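Local coordinates for protein cyclic UMP-AMP synthase (Rhodothermus marinus SG0.5JP17-172, PDB 6E0K) that joins UTP and ATP into the cyclic dinucleotide 3',3'-cUAMP, the second messenger of a CBASS antiphage defence system, using magnesium, at residues K21-S26 with T124-D129; V70-L75 with V132-R137; Y220-S225 with N240-A245. One frame throughout, in Å; residues are numbered along the deposited sequence.

In the fold
Contacts 1 and 2 both use strand 127-138 of the nucleotidyltransferase sheet, but about 26 Å apart between centres. In contact 1 its start, near the magnesium site, meets helix 18-32, so the joint is helix against strand and rests on one hydroxyl-backbone bond and a CH-pi contact. In contact 2 its far part pairs with strand 71-73 of the same sheet, with backbone bonds and a stacked arginine. Contact 3 lies on the other side of the chain's centre from contact 1, in the helical part, where a loop packs on helix 231-244 mainly by apolar touch and CH-pi. All three are partly buried, each mixing buried side chains with more accessible ones.

Contact 1. Residues K21-S26 with T124-D129; sequences KKTHES and TYLPAD
The first torsion of T23 (chi1 -57°) sets OG1 anti to its carbonyl carbon and CG2 anti to its backbone N, while Y125 (chi1 -63°) has its ring anti to its own carbonyl carbon, reaching along helix residues K22 to S26. Two hydrogen bonds hold T23 OG1: it accepts the backbone N-H of L126 at 3.0 Å (OG1 to N, 157° at the hydrogen) and donates to the carbonyl O of T19, one turn back in the helix. The same oxygen lies 3.2 Å from Y125 CB, where the two side chains pass in opposite directions. Beside them K22 crosses the ring obliquely; its CB sits 3.5 Å from the ring centroid of Y125, almost on the normal, a CH-pi contact. Bends at chi2 and chi3 then carry the chain so that CE passes 3.8 Å from Y125 OH and NZ makes a weak salt bridge to E25. S26 CB approaches the ring edge, and S26 OG shares a water with T124 OG1 while also bonding Y107 OH. Inward, T23 CG2 rests 4.0 Å from A128 CB, one residue before D129, which binds magnesium. Helix 18-32 thus lies against the entry to strand 127-138, beside strand 61-68, where T23 and L126 touch V61 and A128 touches V63.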
loop_
_atom_site.group_PDB
_atom_site.type_symbol
_atom_site.label_atom_id
_atom_site.label_comp_id
_atom_site.label_asym_id
_atom_site.label_seq_id
_atom_site.Cartn_x
_atom_site.Cartn_y
_atom_site.Cartn_z
ATOM N N LYS A 21 -14.176 -7.013 -2.367
ATOM C CA LYS A 21 -14.291 -7.185 -3.812
ATOM C C LYS A 21 -15.601 -6.607 -4.340
ATOM O O LYS A 21 -15.617 -5.952 -5.387
ATOM C CB LYS A 21 -14.152 -8.664 -4.178
ATOM C CG LYS A 21 -12.682 -9.126 -4.157
ATOM C CD LYS A 21 -12.533 -10.624 -4.392
ATOM C CE LYS A 21 -11.071 -11.038 -4.318
ATOM N NZ LYS A 21 -10.900 -12.519 -4.302
ATOM N N LYS A 22 -16.697 -6.794 -3.611
ATOM C CA LYS A 22 -17.968 -6.222 -4.046
ATOM C C LYS A 22 -17.956 -4.708 -3.960
ATOM O O LYS A 22 -18.631 -4.044 -4.760
ATOM C CB LYS A 22 -19.124 -6.762 -3.204
ATOM C CG LYS A 22 -19.312 -8.259 -3.285
ATOM C CD LYS A 22 -19.503 -8.703 -4.692
ATOM C CE LYS A 22 -20.832 -8.238 -5.231
ATOM N NZ LYS A 22 -21.256 -9.123 -6.347
ATOM N N THR A 23 -17.213 -4.146 -3.002
ATOM C CA THR A 23 -17.059 -2.694 -2.941
ATOM C C THR A 23 -16.378 -2.182 -4.200
ATOM O O THR A 23 -16.810 -1.193 -4.809
ATOM C CB THR A 23 -16.257 -2.306 -1.692
ATOM O OG1 THR A 23 -16.917 -2.818 -0.530
ATOM C CG2 THR A 23 -16.125 -0.781 -1.562
ATOM N N HIS A 24 -15.310 -2.865 -4.610
ATOM C CA HIS A 24 -14.625 -2.542 -5.859
ATOM C C HIS A 24 -15.585 -2.613 -7.047
ATOM O O HIS A 24 -15.664 -1.680 -7.867
ATOM C CB HIS A 24 -13.453 -3.519 -6.009
ATOM C CG HIS A 24 -12.710 -3.398 -7.296
ATOM N ND1 HIS A 24 -11.965 -4.435 -7.818
ATOM C CD2 HIS A 24 -12.543 -2.350 -8.140
ATOM C CE1 HIS A 24 -11.394 -4.039 -8.942
ATOM N NE2 HIS A 24 -11.739 -2.782 -9.165
ATOM N N GLU A 25 -16.345 -3.708 -7.138
ATOM C CA GLU A 25 -17.277 -3.878 -8.247
ATOM C C GLU A 25 -18.363 -2.815 -8.214
ATOM O O GLU A 25 -18.811 -2.356 -9.266
ATOM C CB GLU A 25 -17.891 -5.279 -8.201
ATOM C CG GLU A 25 -16.856 -6.387 -8.387
ATOM C CD GLU A 25 -17.427 -7.787 -8.196
ATOM O OE1 GLU A 25 -18.651 -7.919 -7.979
ATOM O OE2 GLU A 25 -16.642 -8.758 -8.268
ATOM N N SER A 26 -18.764 -2.383 -7.016
ATOM C CA SER A 26 -19.754 -1.311 -6.904
ATOM C C SER A 26 -19.229 0.011 -7.459
ATOM O O SER A 26 -19.918 0.676 -8.243
ATOM C CB SER A 26 -20.175 -1.150 -5.441
ATOM O OG SER A 26 -21.156 -0.135 -5.305
ATOM N N THR A 124 -22.942 0.163 -0.373
ATOM C CA THR A 124 -23.754 -0.818 0.342
ATOM C C THR A 124 -22.947 -2.003 0.849
ATOM O O THR A 124 -23.520 -2.909 1.461
ATOM C CB THR A 124 -24.868 -1.347 -0.554
ATOM O OG1 THR A 124 -24.267 -1.951 -1.707
ATOM C CG2 THR A 124 -25.781 -0.213 -0.983
ATOM N N TYR A 125 -21.633 -2.018 0.599
ATOM C CA TYR A 125 -20.754 -3.062 1.080
ATOM C C TYR A 125 -19.865 -2.432 2.141
ATOM O O TYR A 125 -20.317 -2.266 3.293
ATOM C CB TYR A 125 -20.005 -3.682 -0.106
ATOM C CG TYR A 125 -20.958 -4.340 -1.078
ATOM C CD1 TYR A 125 -21.504 -5.584 -0.782
ATOM C CD2 TYR A 125 -21.310 -3.722 -2.272
ATOM C CE1 TYR A 125 -22.383 -6.199 -1.653
ATOM C CE2 TYR A 125 -22.196 -4.331 -3.151
ATOM C CZ TYR A 125 -22.723 -5.577 -2.828
ATOM O OH TYR A 125 -23.600 -6.218 -3.685
ATOM N N LEU A 126 -18.635 -2.047 1.824
ATOM C CA LEU A 126 -17.757 -1.329 2.735
ATOM C C LEU A 126 -17.543 0.110 2.289
ATOM O O LEU A 126 -17.781 0.462 1.130
ATOM C CB LEU A 126 -16.387 -2.021 2.832
ATOM C CG LEU A 126 -16.437 -3.309 3.646
ATOM C CD1 LEU A 126 -15.225 -4.154 3.329
ATOM C CD2 LEU A 126 -16.505 -3.002 5.134
ATOM N N PRO A 127 -17.075 0.969 3.188
ATOM C CA PRO A 127 -16.656 2.302 2.764
ATOM C C PRO A 127 -15.431 2.198 1.874
ATOM O O PRO A 127 -14.563 1.343 2.071
ATOM C CB PRO A 127 -16.329 3.017 4.082
ATOM C CG PRO A 127 -16.963 2.180 5.154
ATOM C CD PRO A 127 -16.905 0.776 4.636
ATOM N N ALA A 128 -15.381 3.071 0.875
ATOM C CA ALA A 128 -14.294 3.112 -0.078
ATOM C C ALA A 128 -13.548 4.429 0.066
ATOM O O ALA A 128 -14.155 5.495 0.219
ATOM C CB ALA A 128 -14.811 2.945 -1.509
ATOM N N ASP A 129 -12.230 4.345 0.054
ATOM C CA ASP A 129 -11.366 5.515 0.012
ATOM C C ASP A 129 -10.805 5.563 -1.400
ATOM O O ASP A 129 -9.984 4.718 -1.771
ATOM C CB ASP A 129 -10.261 5.402 1.060
ATOM C CG ASP A 129 -9.547 6.706 1.292
ATOM O OD1 ASP A 129 -10.233 7.733 1.490
ATOM O OD2 ASP A 129 -8.298 6.701 1.287
HETATM O O HOH W 1 -23.031 -0.361 -3.530
#

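Contact 2. Residues V70-L75 with V132-R137; sequences VFMNNL and VCIQYR
Two backbone bonds join the strands: M72 N gives its hydrogen to Q135 O at 2.9 Å, nearly along the C=O axis though bent at the hydrogen, and R137 N gives its own to M72 O, straighter, in the carbonyl plane. M72 is therefore gripped through both its N-H and its carbonyl. A third strong bond lies within strand 127-138: R137 NE points straight at Q135 OE1, 2.8 Å away (174° at the hydrogen), in the guanidinium plane. Q135, its CG anti to the backbone N and its chain extended, thus fixes the rotation of the guanidinium, while Y139 OH bonds its NH1. So held, the guanidinium lies flat on the F71 ring, planes 5° apart and centres 3.7 Å apart, a stack that is also cation-pi. R137 CD adds a CH-pi contact over the same face. F71 comes to it with CG in the crowded position between N and carbonyl carbon (chi1 52°), and F85 meets the ring edge-to-face. The pairing is parallel: strand 71-73 follows a corner at V70 after strand 61-68, and both run parallel to strand 127-138, in the mixed sheet of the nucleotidyltransferase domain. M72 and Y136 lie on the face opposite F71, Q135, N73 and R137. There M72 CB meets Y136 CD1 at 4.1 Å, and the phenol runs along the backbone until its OH is 3.4 Å from N74 CB. I134 CG2 touches V70 CG2 at 4.0 Å and lies near M72 CG. Where strand 71-73 ends, N73 OD1 accepts the backbone N-H of L75, N to OD1 2.9 Å, on a lone pair, an Asx turn. N74 OD1 takes the backbone N-H of Y139.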
loop_
_atom_site.group_PDB
_atom_site.type_symbol
_atom_site.label_atom_id
_atom_site.label_comp_id
_atom_site.label_asym_id
_atom_site.label_seq_id
_atom_site.Cartn_x
_atom_site.Cartn_y
_atom_site.Cartn_z
ATOM N N VAL A 70 -4.690 10.129 -20.969
ATOM C CA VAL A 70 -3.636 11.126 -20.954
ATOM C C VAL A 70 -2.714 10.754 -19.806
ATOM O O VAL A 70 -3.052 9.922 -18.959
ATOM C CB VAL A 70 -4.187 12.551 -20.783
ATOM C CG1 VAL A 70 -5.157 12.887 -21.922
ATOM C CG2 VAL A 70 -4.881 12.687 -19.456
ATOM N N PHE A 71 -1.534 11.368 -19.787
ATOM C CA PHE A 71 -0.566 11.049 -18.748
ATOM C C PHE A 71 0.236 12.278 -18.360
ATOM O O PHE A 71 0.637 13.073 -19.211
ATOM C CB PHE A 71 0.390 9.924 -19.168
ATOM C CG PHE A 71 1.051 10.149 -20.483
ATOM C CD1 PHE A 71 2.286 10.778 -20.566
ATOM C CD2 PHE A 71 0.426 9.734 -21.654
ATOM C CE1 PHE A 71 2.883 10.994 -21.795
ATOM C CE2 PHE A 71 1.024 9.950 -22.884
ATOM C CZ PHE A 71 2.254 10.578 -22.954
ATOM N N MET A 72 0.478 12.411 -17.064
ATOM C CA MET A 72 1.474 13.341 -16.573
ATOM C C MET A 72 2.831 12.643 -16.605
ATOM O O MET A 72 2.921 11.427 -16.785
ATOM C CB MET A 72 1.043 13.843 -15.195
ATOM C CG MET A 72 -0.400 14.412 -15.300
ATOM S SD MET A 72 -1.025 15.228 -13.829
ATOM C CE MET A 72 0.366 16.275 -13.411
ATOM N N ASN A 73 3.900 13.414 -16.485
ATOM C CA ASN A 73 5.210 12.843 -16.780
ATOM C C ASN A 73 6.296 13.803 -16.329
ATOM O O ASN A 73 6.023 14.922 -15.890
ATOM C CB ASN A 73 5.343 12.558 -18.272
ATOM C CG ASN A 73 5.113 13.797 -19.095
ATOM O OD1 ASN A 73 5.981 14.653 -19.162
ATOM N ND2 ASN A 73 3.923 13.922 -19.685
ATOM N N ASN A 74 7.542 13.350 -16.462
ATOM C CA ASN A 74 8.723 14.139 -16.137
ATOM C C ASN A 74 9.488 14.588 -17.376
ATOM O O ASN A 74 10.672 14.923 -17.271
ATOM C CB ASN A 74 9.654 13.344 -15.221
ATOM C CG ASN A 74 10.196 12.094 -15.890
ATOM O OD1 ASN A 74 9.606 11.571 -16.837
ATOM N ND2 ASN A 74 11.341 11.623 -15.412
ATOM N N LEU A 75 8.843 14.600 -18.537
ATOM C CA LEU A 75 9.519 14.944 -19.777
ATOM C C LEU A 75 9.774 16.437 -19.890
ATOM O O LEU A 75 8.971 17.264 -19.440
ATOM C CB LEU A 75 8.675 14.507 -20.975
ATOM C CG LEU A 75 8.423 13.012 -21.074
ATOM C CD1 LEU A 75 7.306 12.774 -22.092
ATOM C CD2 LEU A 75 9.740 12.349 -21.501
ATOM N N VAL A 132 -8.360 9.471 -6.836
ATOM C CA VAL A 132 -8.601 9.896 -8.208
ATOM C C VAL A 132 -7.273 10.365 -8.778
ATOM O O VAL A 132 -6.645 11.276 -8.229
ATOM C CB VAL A 132 -9.649 11.015 -8.263
ATOM C CG1 VAL A 132 -9.809 11.503 -9.686
ATOM C CG2 VAL A 132 -10.977 10.522 -7.706
ATOM N N CYS A 133 -6.819 9.736 -9.862
ATOM C CA CYS A 133 -5.458 9.999 -10.323
ATOM C C CYS A 133 -5.376 9.870 -11.835
ATOM O O CYS A 133 -6.278 9.353 -12.485
ATOM C CB CYS A 133 -4.459 9.054 -9.657
ATOM S SG CYS A 133 -4.795 7.294 -9.914
ATOM N N ILE A 134 -4.269 10.365 -12.392
ATOM C CA ILE A 134 -3.970 10.228 -13.811
ATOM C C ILE A 134 -2.676 9.435 -13.943
ATOM O O ILE A 134 -1.785 9.514 -13.090
ATOM C CB ILE A 134 -3.861 11.608 -14.497
ATOM C CG1 ILE A 134 -5.215 12.318 -14.482
ATOM C CG2 ILE A 134 -3.367 11.462 -15.928
ATOM C CD1 ILE A 134 -5.179 13.647 -15.180
ATOM N N GLN A 135 -2.594 8.631 -14.995
ATOM C CA GLN A 135 -1.379 7.878 -15.276
ATOM C C GLN A 135 -0.172 8.813 -15.260
ATOM O O GLN A 135 -0.236 9.926 -15.775
ATOM C CB GLN A 135 -1.507 7.207 -16.644
ATOM C CG GLN A 135 -0.334 6.335 -17.040
ATOM C CD GLN A 135 -0.485 5.825 -18.462
ATOM O OE1 GLN A 135 0.339 6.110 -19.326
ATOM N NE2 GLN A 135 -1.563 5.087 -18.716
ATOM N N TYR A 136 0.907 8.369 -14.624
ATOM C CA TYR A 136 2.164 9.106 -14.581
ATOM C C TYR A 136 3.235 8.250 -15.240
ATOM O O TYR A 136 3.347 7.059 -14.940
ATOM C CB TYR A 136 2.566 9.430 -13.138
ATOM C CG TYR A 136 3.835 10.247 -13.056
ATOM C CD1 TYR A 136 3.793 11.626 -13.167
ATOM C CD2 TYR A 136 5.074 9.636 -12.881
ATOM C CE1 TYR A 136 4.962 12.396 -13.089
ATOM C CE2 TYR A 136 6.231 10.382 -12.809
ATOM C CZ TYR A 136 6.174 11.759 -12.911
ATOM O OH TYR A 136 7.333 12.485 -12.829
ATOM N N ARG A 137 3.997 8.842 -16.153
ATOM C CA ARG A 137 5.089 8.144 -16.819
ATOM C C ARG A 137 6.407 8.766 -16.389
ATOM O O ARG A 137 6.660 9.947 -16.656
ATOM C CB ARG A 137 4.945 8.226 -18.341
ATOM C CG ARG A 137 3.702 7.523 -18.873
ATOM C CD ARG A 137 3.739 7.491 -20.398
ATOM N NE ARG A 137 2.506 6.949 -20.964
ATOM C CZ ARG A 137 2.297 6.793 -22.266
ATOM N NH1 ARG A 137 3.234 7.133 -23.143
ATOM N NH2 ARG A 137 1.138 6.294 -22.692
#

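Contact 3. Residues Y220-S225 with N240-A245; sequences YNVPDS and NWLKRA
The loop 220-225 leaves helix 212-220, extends at V222 and P223 and begins a 3-10 turn at D224, passing the last turns of helix 231-244 with CA atoms no nearer than 7.2 Å, from V222 to L242, so that side chains bridge the gap. W241 does most of this. Its CG lies anti to the backbone N (chi1 -176°), which sends the indole out from the helix toward the loop, and chi2 near 90° (88°) turns the indole about CB-CG so that one face is presented to P223. There CD stands 3.4 Å from the centroid of the six-membered ring, 14° off its normal, a close CH-pi contact, while CG lies over the pyrrole side, 3.7 Å from NE1 of W241. Proline and indole reach toward each other tip to tip. The opposite face carries A245 CB, offset toward the rim, so the indole lies between P223 and A245, four residues on in its own chain. The N221 carbonyl O lies obliquely to the ring, 3.4 Å from W241 CH2. The contact packs the loop that follows helix 212-220 onto the next long helix, 231-244, in the helical region away from the annotated sites. V222, buried, lies oblique to the indole: its CG2, anti to the carbonyl carbon, touches L242 CD2 at 3.8 Å, the two chains crossing at about a right angle, and W241 CE3 at 4.0 Å. L242 also leans on L276 of helix 269-285. N221 turns its amide away, ND2 bonding to the carbonyls of C217 and R251. On the helix, R244 NH1 bonds N240 O at 2.9 Å, coming from above the carbonyl plane. V222 O accepts from K178, which also makes a salt bridge to D224.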
loop_
_atom_site.group_PDB
_atom_site.type_symbol
_atom_site.label_atom_id
_atom_site.label_comp_id
_atom_site.label_asym_id
_atom_site.label_seq_id
_atom_site.Cartn_x
_atom_site.Cartn_y
_atom_site.Cartn_z
ATOM N N TYR A 220 9.616 -6.683 2.506
ATOM C CA TYR A 220 9.978 -6.922 1.114
ATOM C C TYR A 220 11.488 -6.994 0.932
ATOM O O TYR A 220 11.980 -7.714 0.051
ATOM C CB TYR A 220 9.388 -5.824 0.228
ATOM C CG TYR A 220 9.696 -6.051 -1.227
ATOM C CD1 TYR A 220 8.974 -6.974 -1.966
ATOM C CD2 TYR A 220 10.718 -5.355 -1.849
ATOM C CE1 TYR A 220 9.257 -7.197 -3.293
ATOM C CE2 TYR A 220 11.010 -5.577 -3.182
ATOM C CZ TYR A 220 10.277 -6.492 -3.889
ATOM O OH TYR A 220 10.563 -6.717 -5.218
ATOM N N ASN A 221 12.236 -6.278 1.766
ATOM C CA ASN A 221 13.686 -6.233 1.639
ATOM C C ASN A 221 14.395 -7.445 2.226
ATOM O O ASN A 221 15.616 -7.579 2.034
ATOM C CB ASN A 221 14.204 -4.961 2.299
ATOM C CG ASN A 221 14.016 -3.755 1.422
ATOM O OD1 ASN A 221 14.880 -3.455 0.609
ATOM N ND2 ASN A 221 12.872 -3.079 1.543
ATOM N N VAL A 222 13.670 -8.327 2.897
ATOM C CA VAL A 222 14.274 -9.487 3.555
ATOM C C VAL A 222 14.500 -10.580 2.515
ATOM O O VAL A 222 13.601 -10.835 1.699
ATOM C CB VAL A 222 13.362 -9.980 4.673
ATOM C CG1 VAL A 222 13.941 -11.224 5.345
ATOM C CG2 VAL A 222 13.125 -8.881 5.701
ATOM N N PRO A 223 15.661 -11.248 2.510
ATOM C CA PRO A 223 15.907 -12.303 1.515
ATOM C C PRO A 223 14.832 -13.379 1.546
ATOM O O PRO A 223 14.285 -13.705 2.600
ATOM C CB PRO A 223 17.270 -12.872 1.928
ATOM C CG PRO A 223 17.950 -11.739 2.643
ATOM C CD PRO A 223 16.835 -11.033 3.383
ATOM N N ASP A 224 14.530 -13.929 0.359
ATOM C CA ASP A 224 13.471 -14.932 0.247
ATOM C C ASP A 224 13.738 -16.146 1.130
ATOM O O ASP A 224 12.789 -16.797 1.591
ATOM C CB ASP A 224 13.309 -15.374 -1.215
ATOM C CG ASP A 224 12.736 -14.288 -2.096
ATOM O OD1 ASP A 224 12.221 -13.283 -1.553
ATOM O OD2 ASP A 224 12.796 -14.434 -3.339
ATOM N N SER A 225 15.017 -16.462 1.376
ATOM C CA SER A 225 15.397 -17.627 2.174
ATOM C C SER A 225 14.881 -17.565 3.606
ATOM O O SER A 225 14.823 -18.603 4.275
ATOM C CB SER A 225 16.917 -17.765 2.192
ATOM O OG SER A 225 17.527 -16.525 2.548
ATOM N N ASN A 240 15.802 -11.649 12.989
ATOM C CA ASN A 240 17.245 -11.664 13.205
ATOM C C ASN A 240 18.010 -11.099 12.015
ATOM O O ASN A 240 19.038 -10.440 12.208
ATOM C CB ASN A 240 17.712 -13.074 13.536
ATOM C CG ASN A 240 17.437 -13.429 14.982
ATOM O OD1 ASN A 240 17.536 -12.571 15.864
ATOM N ND2 ASN A 240 17.081 -14.677 15.235
ATOM N N TRP A 241 17.538 -11.335 10.790
ATOM C CA TRP A 241 18.207 -10.726 9.644
ATOM C C TRP A 241 18.046 -9.209 9.656
ATOM O O TRP A 241 19.010 -8.476 9.401
ATOM C CB TRP A 241 17.677 -11.315 8.334
ATOM C CG TRP A 241 18.408 -10.779 7.139
ATOM C CD1 TRP A 241 19.551 -11.286 6.586
ATOM C CD2 TRP A 241 18.070 -9.622 6.362
ATOM N NE1 TRP A 241 19.942 -10.521 5.512
ATOM C CE2 TRP A 241 19.056 -9.488 5.363
ATOM C CE3 TRP A 241 17.031 -8.683 6.415
ATOM C CZ2 TRP A 241 19.026 -8.464 4.418
ATOM C CZ3 TRP A 241 17.006 -7.659 5.481
ATOM C CH2 TRP A 241 17.998 -7.557 4.494
ATOM N N LEU A 242 16.840 -8.716 9.948
ATOM C CA LEU A 242 16.617 -7.271 9.990
ATOM C C LEU A 242 17.475 -6.597 11.060
ATOM O O LEU A 242 17.973 -5.480 10.857
ATOM C CB LEU A 242 15.129 -6.984 10.228
ATOM C CG LEU A 242 14.225 -7.201 9.006
ATOM C CD1 LEU A 242 12.764 -7.235 9.421
ATOM C CD2 LEU A 242 14.456 -6.113 7.954
ATOM N N LYS A 243 17.668 -7.264 12.204
ATOM C CA LYS A 243 18.472 -6.685 13.281
ATOM C C LYS A 243 19.918 -6.482 12.861
ATOM O O LYS A 243 20.594 -5.578 13.376
ATOM C CB LYS A 243 18.394 -7.585 14.521
ATOM C CG LYS A 243 17.135 -7.367 15.333
ATOM C CD LYS A 243 16.824 -8.547 16.244
ATOM C CE LYS A 243 17.875 -8.772 17.294
ATOM N NZ LYS A 243 17.446 -9.904 18.180
ATOM N N ARG A 244 20.409 -7.311 11.942
ATOM C CA ARG A 244 21.791 -7.260 11.476
ATOM C C ARG A 244 21.953 -6.523 10.154
ATOM O O ARG A 244 23.088 -6.364 9.691
ATOM C CB ARG A 244 22.338 -8.685 11.346
ATOM C CG ARG A 244 22.385 -9.429 12.672
ATOM C CD ARG A 244 22.468 -10.936 12.506
ATOM N NE ARG A 244 22.676 -11.603 13.792
ATOM C CZ ARG A 244 21.740 -11.755 14.728
ATOM N NH1 ARG A 244 20.507 -11.285 14.541
ATOM N NH2 ARG A 244 22.040 -12.371 15.865
ATOM N N ALA A 245 20.865 -6.060 9.548
ATOM C CA ALA A 245 20.916 -5.504 8.207
ATOM C C ALA A 245 21.237 -4.015 8.237
ATOM O O ALA A 245 21.036 -3.324 9.240
ATOM C CB ALA A 245 19.591 -5.728 7.480
#